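Local coordinates for hypothetical protein (Staphylococcus aureus subsp. aureus, PDB 2ETS), which is of unknown function, belongs to the bacterial DUF1798 family and folds as a four-helix bundle, at residues Glu18-Glu23 with Asp55-Glu60; Gln28-Asn33 with Glu92-Arg97; Val71-Ser76 with Leu114-Asp119. All blocks are in the same frame, centred on the assembly; numbering follows the deposited sequence.

Interaction 1 of 3, residues Glu18-Glu23 with Asp55-Glu60; sequences ESLIYE and DSILNE. Unlike the reference sequence in segment 55-60: Ile57 (reference Met).
Leu20 and Ile57 have the nearest CA atoms across the segments, 7.5 Å apart, where the short helical segments 18-23 and 55-60 run nearly antiparallel at 150° with axes 10.8 Å from each other. That spacing is bridged by branched aliphatic side chains. The CD2 methyl of Leu20 touches two partners, which lie roughly at a right angle as seen from it: Ile57 CG2 at 3.6 Å and Leu58 CD2 at 3.7 Å. The side chains of Leu20 and Ile57 overlap head-to-tail, whereas Leu58 lies crosswise to Leu20. The two branches of Ile57 divide the work. CG2, anti to the backbone N, meets Leu20; CG1, beside that N, carries CD1 (chi2 167°) to within 3.7 Å of Ser19 OG and 4.0 Å of Glu23 CG. Beyond this layer, Leu114 of helix 100-120 packs on Leu20, and Ile83 and Ile86 of helix 76-92 pack on Leu58, placing the contact in the interior of the four-helix bundle. The Glu23 chain bends at chi2 (-67°), and its buried carboxylate is hydrogen-bonded to His53 and Tyr50 through different oxygens. No hydrogen bond passes between the two segments themselves, consistent with joining mainly by apolar packing, with the acidic group satisfied by residues one to two turns earlier in helix 43-63.

Interaction 2 of 3, residues Gln28-Asn33 with Glu92-Arg97; sequences QQNFEN and ECHFKR
The carbonyl oxygen of Cys93 presses into the backbone of Asn30 and Phe31, where segments 28-33 and 92-97 are packed tightest and the CA atoms of Phe31 and Cys93 come within 4.2 Å. Cys93 O stands 3.3 Å from Phe31 CA in a CA-H...O contact (129° at the hydrogen); Phe31 N is equally near but poorly angled for a hydrogen bond. Cys93 SG, lying between the backbone N and carbonyl carbon (chi1 71°), meets Asn30 CB at 3.8 Å, and Cys93 CB meets Phe31 CB at 4.1 Å. The same sulfur lies over one face of the His94 ring, offset toward the rim. At the end of helix 76-92 the chain forms a type I beta turn, Glu92 to Phe95, which lies against helix 12-37 of the bundle. Phe103 of helix 100-120 stacks on the Phe31 ring and touches Cys93. Between these segments the fit is looser at His94, a buried residue met by Tyr50 and hydrogen-bonded through ND1 to His41: Asn30 OD1 comes only within 4.2 Å of His94 CE1, amide and ring planes 51° apart. On the partly exposed side, CB of Phe95 and Lys96 points away from the helix; Lys96 N bonds Asp40 OD1, and Lys96 O bonds Lys35 NZ farther along helix 12-37.

Interaction 3 of 3, residues Val71-Ser76 with Leu114-Asp119; sequences VPYMNS and LQNILD
The Tyr73 ring and the Asn116 carboxamide lie stacked with planes only 11° apart, parallel-displaced, the amide offset past the rim at CG and CD2. Asn116 ND2 is 3.6 Å from Tyr73 CG, and Asn116 OD1 is 3.8 Å from Tyr73 CD2. Tyr112 touches the tyrosine as well. The ring reaches segment 114-119 of helix 100-120 from the third position of a type II turn, Val71 to Met74, where Tyr73 takes a positive phi of 75°. Deeper in the contact, CG of Met74, a selenomethionine, packs 4.0 Å from Ile117 CG1, and Val71 CG2 lies 4.4 Å from Ile117 CA. Asn75 is the N-cap of helix 76-92, its OD1 accepting from Lys78 N. Two waters join the turn to the helix: one donates to both Pro72 O and Asn116 O, at 2.7 and 2.6 Å, and another accepts from Asn116 ND2 at 2.8 Å while making a weak bond to Tyr73 O. Asn116 therefore contributes its amide plane to stacking and its N-H and backbone carbonyl to water. With no direct hydrogen bond between the segments, the polar side depends on these water bridges, and the buried side on apolar packing of Val71 and Met74 on Ile117.

In the fold
The three contacts are spread along the four-helix bundle. Interactions 1 and 2 share helix 12-37, their centres 18 Å apart, and their segments alternate along the chain. Interaction 1 closes before interaction 3 opens, yet the two touch, centres 15 Å apart: Ile21 packs on Leu114 and Gln115, and Glu18 on Leu118, bringing helix 100-120 against helix 12-37. Interactions 2 and 3 lie on opposite sides of the chain's centre, their centres 26 Å apart, and their segments also alternate. One sets the loop after helix 76-92 on helix 12-37; the other sets the loop before helix 76-92 on helix 100-120. Loop packing at both ends brackets the helix-to-helix core of interaction 1.

Interaction 1 of 3, residues Glu18-Glu23 with Asp55-Glu60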
loop_
_atom_site.group_PDB
_atom_site.type_symbol
_atom_site.label_atom_id
_atom_site.label_comp_id
_atom_site.label_asym_id
_atom_site.label_seq_id
_atom_site.Cartn_x
_atom_site.Cartn_y
_atom_site.Cartn_z
ATOM N N GLU A 18 -6.626 7.991 -0.809
ATOM C CA GLU A 18 -7.798 7.253 -0.286
ATOM C C GLU A 18 -7.929 5.863 -0.925
ATOM O O GLU A 18 -8.320 4.884 -0.272
ATOM C CB GLU A 18 -9.097 8.067 -0.476
ATOM C CG GLU A 18 -9.362 8.951 0.727
ATOM C CD GLU A 18 -10.514 9.932 0.548
ATOM O OE1 GLU A 18 -10.608 10.587 -0.521
ATOM O OE2 GLU A 18 -11.329 10.054 1.495
ATOM N N SER A 19 -7.591 5.790 -2.208
ATOM C CA SER A 19 -7.543 4.523 -2.889
ATOM C C SER A 19 -6.514 3.568 -2.298
ATOM O O SER A 19 -6.790 2.390 -2.157
ATOM C CB SER A 19 -7.253 4.720 -4.363
ATOM O OG SER A 19 -7.518 3.508 -5.030
ATOM N N LEU A 20 -5.321 4.054 -1.979
ATOM C CA LEU A 20 -4.310 3.199 -1.376
ATOM C C LEU A 20 -4.716 2.806 0.054
ATOM O O LEU A 20 -4.484 1.691 0.493
ATOM C CB LEU A 20 -2.945 3.895 -1.349
ATOM C CG LEU A 20 -2.239 4.120 -2.682
ATOM C CD1 LEU A 20 -1.022 5.002 -2.465
ATOM C CD2 LEU A 20 -1.821 2.801 -3.268
ATOM N N ILE A 21 -5.287 3.739 0.793
ATOM C CA ILE A 21 -5.781 3.439 2.127
ATOM C C ILE A 21 -6.756 2.263 2.109
ATOM O O ILE A 21 -6.556 1.253 2.834
ATOM C CB ILE A 21 -6.391 4.689 2.793
ATOM C CG1 ILE A 21 -5.220 5.641 3.159
ATOM C CG2 ILE A 21 -7.164 4.311 4.068
ATOM C CD1 ILE A 21 -5.647 7.005 3.698
ATOM N N TYR A 22 -7.773 2.373 1.266
ATOM C CA TYR A 22 -8.727 1.270 1.062
ATOM C C TYR A 22 -7.973 -0.020 0.729
ATOM O O TYR A 22 -8.232 -1.070 1.331
ATOM C CB TYR A 22 -9.758 1.595 -0.036
ATOM C CG TYR A 22 -10.483 0.359 -0.599
ATOM C CD1 TYR A 22 -11.666 -0.162 -0.011
ATOM C CD2 TYR A 22 -9.996 -0.275 -1.718
ATOM C CE1 TYR A 22 -12.308 -1.301 -0.552
ATOM C CE2 TYR A 22 -10.632 -1.383 -2.264
ATOM C CZ TYR A 22 -11.751 -1.907 -1.679
ATOM O OH TYR A 22 -12.272 -3.022 -2.305
ATOM N N GLU A 23 -7.036 0.064 -0.235
ATOM C CA GLU A 23 -6.330 -1.135 -0.677
ATOM C C GLU A 23 -5.454 -1.802 0.422
ATOM O O GLU A 23 -5.413 -3.032 0.544
ATOM C CB GLU A 23 -5.522 -0.823 -1.922
ATOM C CG GLU A 23 -6.386 -0.703 -3.183
ATOM C CD GLU A 23 -7.036 -2.018 -3.604
ATOM O OE1 GLU A 23 -6.883 -3.028 -2.867
ATOM O OE2 GLU A 23 -7.691 -2.041 -4.681
ATOM N N ASP A 55 0.289 -1.865 -8.650
ATOM C CA ASP A 55 1.294 -1.160 -9.434
ATOM C C ASP A 55 0.674 -0.016 -10.246
ATOM O O ASP A 55 1.288 1.047 -10.356
ATOM C CB ASP A 55 2.055 -2.116 -10.378
ATOM C CG ASP A 55 2.872 -3.161 -9.628
ATOM O OD1 ASP A 55 3.107 -2.976 -8.410
ATOM O OD2 ASP A 55 3.211 -4.196 -10.236
ATOM N N SER A 56 -0.537 -0.217 -10.791
ATOM C CA SER A 56 -1.193 0.830 -11.583
ATOM C C SER A 56 -1.443 2.044 -10.701
ATOM O O SER A 56 -1.150 3.155 -11.097
ATOM C CB SER A 56 -2.509 0.355 -12.260
ATOM N N ILE A 57 -1.951 1.835 -9.501
ATOM C CA ILE A 57 -2.204 2.958 -8.608
ATOM C C ILE A 57 -0.901 3.641 -8.230
ATOM O O ILE A 57 -0.821 4.859 -8.235
ATOM C CB ILE A 57 -2.972 2.550 -7.317
ATOM C CG1 ILE A 57 -4.323 1.895 -7.670
ATOM C CG2 ILE A 57 -3.255 3.795 -6.451
ATOM C CD1 ILE A 57 -4.965 1.192 -6.456
ATOM N N LEU A 58 0.121 2.856 -7.924
ATOM C CA LEU A 58 1.403 3.426 -7.509
ATOM C C LEU A 58 2.051 4.214 -8.603
ATOM O O LEU A 58 2.623 5.256 -8.324
ATOM C CB LEU A 58 2.358 2.355 -6.985
ATOM C CG LEU A 58 1.856 1.730 -5.669
ATOM C CD1 LEU A 58 2.771 0.633 -5.185
ATOM C CD2 LEU A 58 1.650 2.752 -4.550
ATOM N N ASN A 59 1.935 3.726 -9.842
ATOM C CA ASN A 59 2.447 4.443 -11.005
ATOM C C ASN A 59 1.844 5.830 -11.137
ATOM O O ASN A 59 2.553 6.796 -11.449
ATOM C CB ASN A 59 2.220 3.651 -12.301
ATOM C CG ASN A 59 3.156 2.462 -12.423
ATOM O OD1 ASN A 59 4.191 2.404 -11.762
ATOM N ND2 ASN A 59 2.785 1.497 -13.246
ATOM N N GLU A 60 0.548 5.929 -10.878
ATOM C CA GLU A 60 -0.116 7.221 -10.882
ATOM C C GLU A 60 0.447 8.075 -9.755
ATOM O O GLU A 60 0.930 9.161 -9.991
ATOM C CB GLU A 60 -1.651 7.084 -10.767
ATOM C CG GLU A 60 -2.380 6.703 -12.084
#

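Interaction 2 of 3, residues Gln28-Asn33 with Glu92-Arg97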
loop_
_atom_site.group_PDB
_atom_site.type_symbol
_atom_site.label_atom_id
_atom_site.label_comp_id
_atom_site.label_asym_id
_atom_site.label_seq_id
_atom_site.Cartn_x
_atom_site.Cartn_y
_atom_site.Cartn_z
ATOM N N GLN A 28 -4.951 -6.272 4.535
ATOM C CA GLN A 28 -5.044 -6.832 5.870
ATOM C C GLN A 28 -6.076 -7.979 5.899
ATOM O O GLN A 28 -5.839 -9.027 6.497
ATOM C CB GLN A 28 -5.401 -5.759 6.895
ATOM C CG GLN A 28 -5.290 -6.258 8.349
ATOM C CD GLN A 28 -5.456 -5.131 9.380
ATOM O OE1 GLN A 28 -5.700 -3.970 9.031
ATOM N NE2 GLN A 28 -5.336 -5.483 10.661
ATOM N N GLN A 29 -7.181 -7.807 5.210
ATOM C CA GLN A 29 -8.217 -8.846 5.189
ATOM C C GLN A 29 -7.737 -10.082 4.437
ATOM O O GLN A 29 -8.005 -11.185 4.859
ATOM C CB GLN A 29 -9.538 -8.327 4.619
ATOM C CG GLN A 29 -10.729 -8.313 5.620
ATOM C CD GLN A 29 -10.788 -9.559 6.563
ATOM O OE1 GLN A 29 -10.968 -10.705 6.115
ATOM N NE2 GLN A 29 -10.630 -9.319 7.869
ATOM N N ASN A 30 -6.970 -9.883 3.363
ATOM C CA ASN A 30 -6.414 -10.984 2.591
ATOM C C ASN A 30 -5.443 -11.815 3.439
ATOM O O ASN A 30 -5.440 -13.049 3.423
ATOM C CB ASN A 30 -5.704 -10.430 1.354
ATOM C CG ASN A 30 -6.671 -10.166 0.198
ATOM O OD1 ASN A 30 -7.221 -11.091 -0.354
ATOM N ND2 ASN A 30 -6.894 -8.902 -0.140
ATOM N N PHE A 31 -4.620 -11.120 4.192
ATOM C CA PHE A 31 -3.659 -11.771 5.049
ATOM C C PHE A 31 -4.417 -12.602 6.089
ATOM O O PHE A 31 -4.065 -13.749 6.351
ATOM C CB PHE A 31 -2.760 -10.718 5.697
ATOM C CG PHE A 31 -1.858 -11.264 6.766
ATOM C CD1 PHE A 31 -0.732 -12.008 6.423
ATOM C CD2 PHE A 31 -2.130 -11.035 8.106
ATOM C CE1 PHE A 31 0.118 -12.498 7.393
ATOM C CE2 PHE A 31 -1.272 -11.530 9.090
ATOM C CZ PHE A 31 -0.134 -12.261 8.727
ATOM N N GLU A 32 -5.461 -12.026 6.672
ATOM C CA GLU A 32 -6.305 -12.753 7.625
ATOM C C GLU A 32 -6.946 -13.975 7.011
ATOM O O GLU A 32 -7.117 -14.980 7.692
ATOM C CB GLU A 32 -7.400 -11.859 8.219
ATOM C CG GLU A 32 -6.892 -10.838 9.214
ATOM C CD GLU A 32 -6.123 -11.432 10.401
ATOM O OE1 GLU A 32 -6.448 -12.544 10.887
ATOM O OE2 GLU A 32 -5.201 -10.745 10.871
ATOM N N ASN A 33 -7.306 -13.880 5.737
ATOM C CA ASN A 33 -7.930 -15.010 5.073
ATOM C C ASN A 33 -6.932 -16.140 4.823
ATOM O O ASN A 33 -7.239 -17.274 5.161
ATOM C CB ASN A 33 -8.661 -14.572 3.800
ATOM C CG ASN A 33 -9.963 -13.805 4.096
ATOM O OD1 ASN A 33 -10.660 -13.390 3.175
ATOM N ND2 ASN A 33 -10.287 -13.624 5.372
ATOM N N GLU A 92 2.729 -10.005 0.036
ATOM C CA GLU A 92 2.859 -10.820 1.241
ATOM C C GLU A 92 1.511 -11.246 1.817
ATOM O O GLU A 92 1.413 -12.276 2.520
ATOM C CB GLU A 92 3.705 -10.100 2.283
ATOM C CG GLU A 92 5.139 -9.989 1.860
ATOM C CD GLU A 92 5.966 -9.111 2.788
ATOM O OE1 GLU A 92 5.480 -8.688 3.856
ATOM O OE2 GLU A 92 7.124 -8.871 2.428
ATOM N N CYS A 93 0.468 -10.501 1.475
ATOM C CA CYS A 93 -0.825 -10.717 2.086
ATOM C C CYS A 93 -1.510 -11.970 1.519
ATOM O O CYS A 93 -2.582 -12.392 2.003
ATOM C CB CYS A 93 -1.691 -9.466 1.937
ATOM S SG CYS A 93 -2.266 -9.186 0.219
ATOM N N HIS A 94 -0.865 -12.565 0.516
ATOM C CA HIS A 94 -1.405 -13.722 -0.176
ATOM C C HIS A 94 -0.702 -15.010 0.235
ATOM O O HIS A 94 -1.005 -16.070 -0.304
ATOM C CB HIS A 94 -1.277 -13.519 -1.696
ATOM C CG HIS A 94 -2.051 -12.351 -2.213
ATOM N ND1 HIS A 94 -3.442 -12.323 -2.255
ATOM C CD2 HIS A 94 -1.630 -11.175 -2.732
ATOM C CE1 HIS A 94 -3.829 -11.162 -2.759
ATOM N NE2 HIS A 94 -2.751 -10.449 -3.056
ATOM N N PHE A 95 0.225 -14.917 1.191
ATOM C CA PHE A 95 1.033 -16.071 1.607
ATOM C C PHE A 95 0.805 -16.422 3.065
ATOM O O PHE A 95 0.964 -15.566 3.945
ATOM C CB PHE A 95 2.521 -15.827 1.333
ATOM C CG PHE A 95 2.878 -15.897 -0.127
ATOM C CD1 PHE A 95 2.804 -14.755 -0.925
ATOM C CD2 PHE A 95 3.247 -17.096 -0.713
ATOM C CE1 PHE A 95 3.083 -14.796 -2.276
ATOM C CE2 PHE A 95 3.561 -17.150 -2.075
ATOM C CZ PHE A 95 3.475 -15.992 -2.861
ATOM N N LYS A 96 0.446 -17.685 3.310
ATOM C CA LYS A 96 0.154 -18.180 4.662
ATOM C C LYS A 96 1.380 -18.126 5.524
ATOM O O LYS A 96 1.265 -17.937 6.731
ATOM C CB LYS A 96 -0.400 -19.609 4.656
ATOM C CG LYS A 96 0.543 -20.713 4.130
ATOM C CD LYS A 96 -0.183 -22.054 4.149
ATOM C CE LYS A 96 0.686 -23.201 3.670
ATOM N NZ LYS A 96 -0.108 -24.505 3.465
ATOM N N ARG A 97 2.554 -18.247 4.899
ATOM C CA ARG A 97 3.790 -18.266 5.644
ATOM C C ARG A 97 4.244 -16.848 6.022
ATOM O O ARG A 97 5.145 -16.680 6.816
ATOM C CB ARG A 97 4.883 -19.035 4.880
#

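Interaction 3 of 3, residues Val71-Ser76 with Leu114-Asp119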
loop_
_atom_site.group_PDB
_atom_site.type_symbol
_atom_site.label_atom_id
_atom_site.label_comp_id
_atom_site.label_asym_id
_atom_site.label_seq_id
_atom_site.Cartn_x
_atom_site.Cartn_y
_atom_site.Cartn_z
ATOM N N VAL A 71 5.052 17.456 1.476
ATOM C CA VAL A 71 4.071 17.568 2.564
ATOM C C VAL A 71 4.770 17.294 3.917
ATOM O O VAL A 71 5.819 16.649 3.946
ATOM C CB VAL A 71 2.798 16.686 2.360
ATOM C CG1 VAL A 71 2.140 16.957 0.994
ATOM C CG2 VAL A 71 3.097 15.225 2.511
ATOM N N PRO A 72 4.230 17.862 5.023
ATOM C CA PRO A 72 4.797 17.549 6.321
ATOM C C PRO A 72 4.949 16.049 6.542
ATOM O O PRO A 72 4.121 15.274 6.067
ATOM C CB PRO A 72 3.808 18.154 7.310
ATOM C CG PRO A 72 3.214 19.372 6.537
ATOM C CD PRO A 72 3.110 18.832 5.120
ATOM N N TYR A 73 6.037 15.663 7.218
ATOM C CA TYR A 73 6.356 14.241 7.519
ATOM C C TYR A 73 6.886 13.447 6.329
ATOM O O TYR A 73 7.132 12.258 6.464
ATOM C CB TYR A 73 5.141 13.483 8.104
ATOM C CG TYR A 73 4.695 13.945 9.473
ATOM C CD1 TYR A 73 5.432 13.606 10.607
ATOM C CD2 TYR A 73 3.554 14.698 9.640
ATOM C CE1 TYR A 73 5.034 14.034 11.867
ATOM C CE2 TYR A 73 3.155 15.123 10.899
ATOM C CZ TYR A 73 3.910 14.773 11.998
ATOM O OH TYR A 73 3.556 15.177 13.252
HETATM N N MSE A 74 7.046 14.070 5.162
HETATM C CA MSE A 74 7.464 13.336 3.971
HETATM C C MSE A 74 8.778 13.866 3.448
HETATM O O MSE A 74 9.131 14.992 3.686
HETATM C CB MSE A 74 6.402 13.422 2.876
HETATM C CG MSE A 74 5.396 12.301 2.898
HETATM SE SE MSE A 74 6.174 10.557 2.501
HETATM C CE MSE A 74 5.572 9.678 4.052
ATOM N N ASN A 75 9.514 13.013 2.756
ATOM C CA ASN A 75 10.714 13.402 2.041
ATOM C C ASN A 75 10.928 12.349 0.958
ATOM O O ASN A 75 10.154 11.415 0.880
ATOM C CB ASN A 75 11.915 13.535 2.985
ATOM C CG ASN A 75 12.313 12.233 3.637
ATOM O OD1 ASN A 75 12.356 11.187 2.994
ATOM N ND2 ASN A 75 12.644 12.295 4.920
ATOM N N SER A 76 11.961 12.503 0.135
ATOM C CA SER A 76 12.180 11.633 -1.035
ATOM C C SER A 76 12.403 10.170 -0.637
ATOM O O SER A 76 11.768 9.267 -1.204
ATOM C CB SER A 76 13.387 12.148 -1.856
ATOM O OG SER A 76 13.677 11.249 -2.914
ATOM N N LEU A 114 0.371 7.057 5.047
ATOM C CA LEU A 114 -0.766 7.390 4.196
ATOM C C LEU A 114 -1.667 8.451 4.819
ATOM O O LEU A 114 -2.147 9.350 4.127
ATOM C CB LEU A 114 -1.571 6.125 3.890
ATOM C CG LEU A 114 -0.905 5.171 2.888
ATOM C CD1 LEU A 114 -1.763 3.949 2.726
ATOM C CD2 LEU A 114 -0.684 5.824 1.518
ATOM N N GLN A 115 -1.889 8.355 6.126
ATOM C CA GLN A 115 -2.687 9.362 6.812
ATOM C C GLN A 115 -2.037 10.736 6.777
ATOM O O GLN A 115 -2.738 11.742 6.633
ATOM C CB GLN A 115 -2.936 8.973 8.270
ATOM C CG GLN A 115 -3.990 7.948 8.467
ATOM C CD GLN A 115 -5.371 8.420 7.971
ATOM O OE1 GLN A 115 -6.095 7.643 7.348
ATOM N NE2 GLN A 115 -5.706 9.701 8.203
ATOM N N ASN A 116 -0.714 10.785 6.947
ATOM C CA ASN A 116 0.008 12.039 6.953
ATOM C C ASN A 116 -0.059 12.688 5.584
ATOM O O ASN A 116 -0.106 13.923 5.452
ATOM C CB ASN A 116 1.478 11.826 7.346
ATOM C CG ASN A 116 1.665 11.601 8.841
ATOM O OD1 ASN A 116 0.837 12.004 9.660
ATOM N ND2 ASN A 116 2.760 10.966 9.197
ATOM N N ILE A 117 -0.029 11.844 4.564
ATOM C CA ILE A 117 -0.068 12.314 3.203
ATOM C C ILE A 117 -1.456 12.848 2.967
ATOM O O ILE A 117 -1.608 13.981 2.506
ATOM C CB ILE A 117 0.281 11.196 2.190
ATOM C CG1 ILE A 117 1.766 10.865 2.293
ATOM C CG2 ILE A 117 -0.060 11.620 0.777
ATOM C CD1 ILE A 117 2.201 9.652 1.458
ATOM N N LEU A 118 -2.459 12.044 3.324
ATOM C CA LEU A 118 -3.857 12.454 3.173
ATOM C C LEU A 118 -4.058 13.796 3.839
ATOM O O LEU A 118 -4.581 14.678 3.209
ATOM C CB LEU A 118 -4.836 11.413 3.738
ATOM C CG LEU A 118 -6.332 11.656 3.464
ATOM C CD1 LEU A 118 -6.700 11.353 2.001
ATOM C CD2 LEU A 118 -7.223 10.843 4.413
ATOM N N ASP A 119 -3.610 13.970 5.085
ATOM C CA ASP A 119 -3.684 15.303 5.738
ATOM C C ASP A 119 -2.995 16.375 4.906
ATOM O O ASP A 119 -3.532 17.448 4.730
ATOM C CB ASP A 119 -3.028 15.348 7.128
ATOM C CG ASP A 119 -3.601 14.351 8.096
ATOM O OD1 ASP A 119 -4.576 13.649 7.738
ATOM O OD2 ASP A 119 -3.043 14.255 9.219
HETATM O O HOH W 1 1.493 15.909 5.693
HETATM O O HOH W 2 4.732 9.936 7.490
#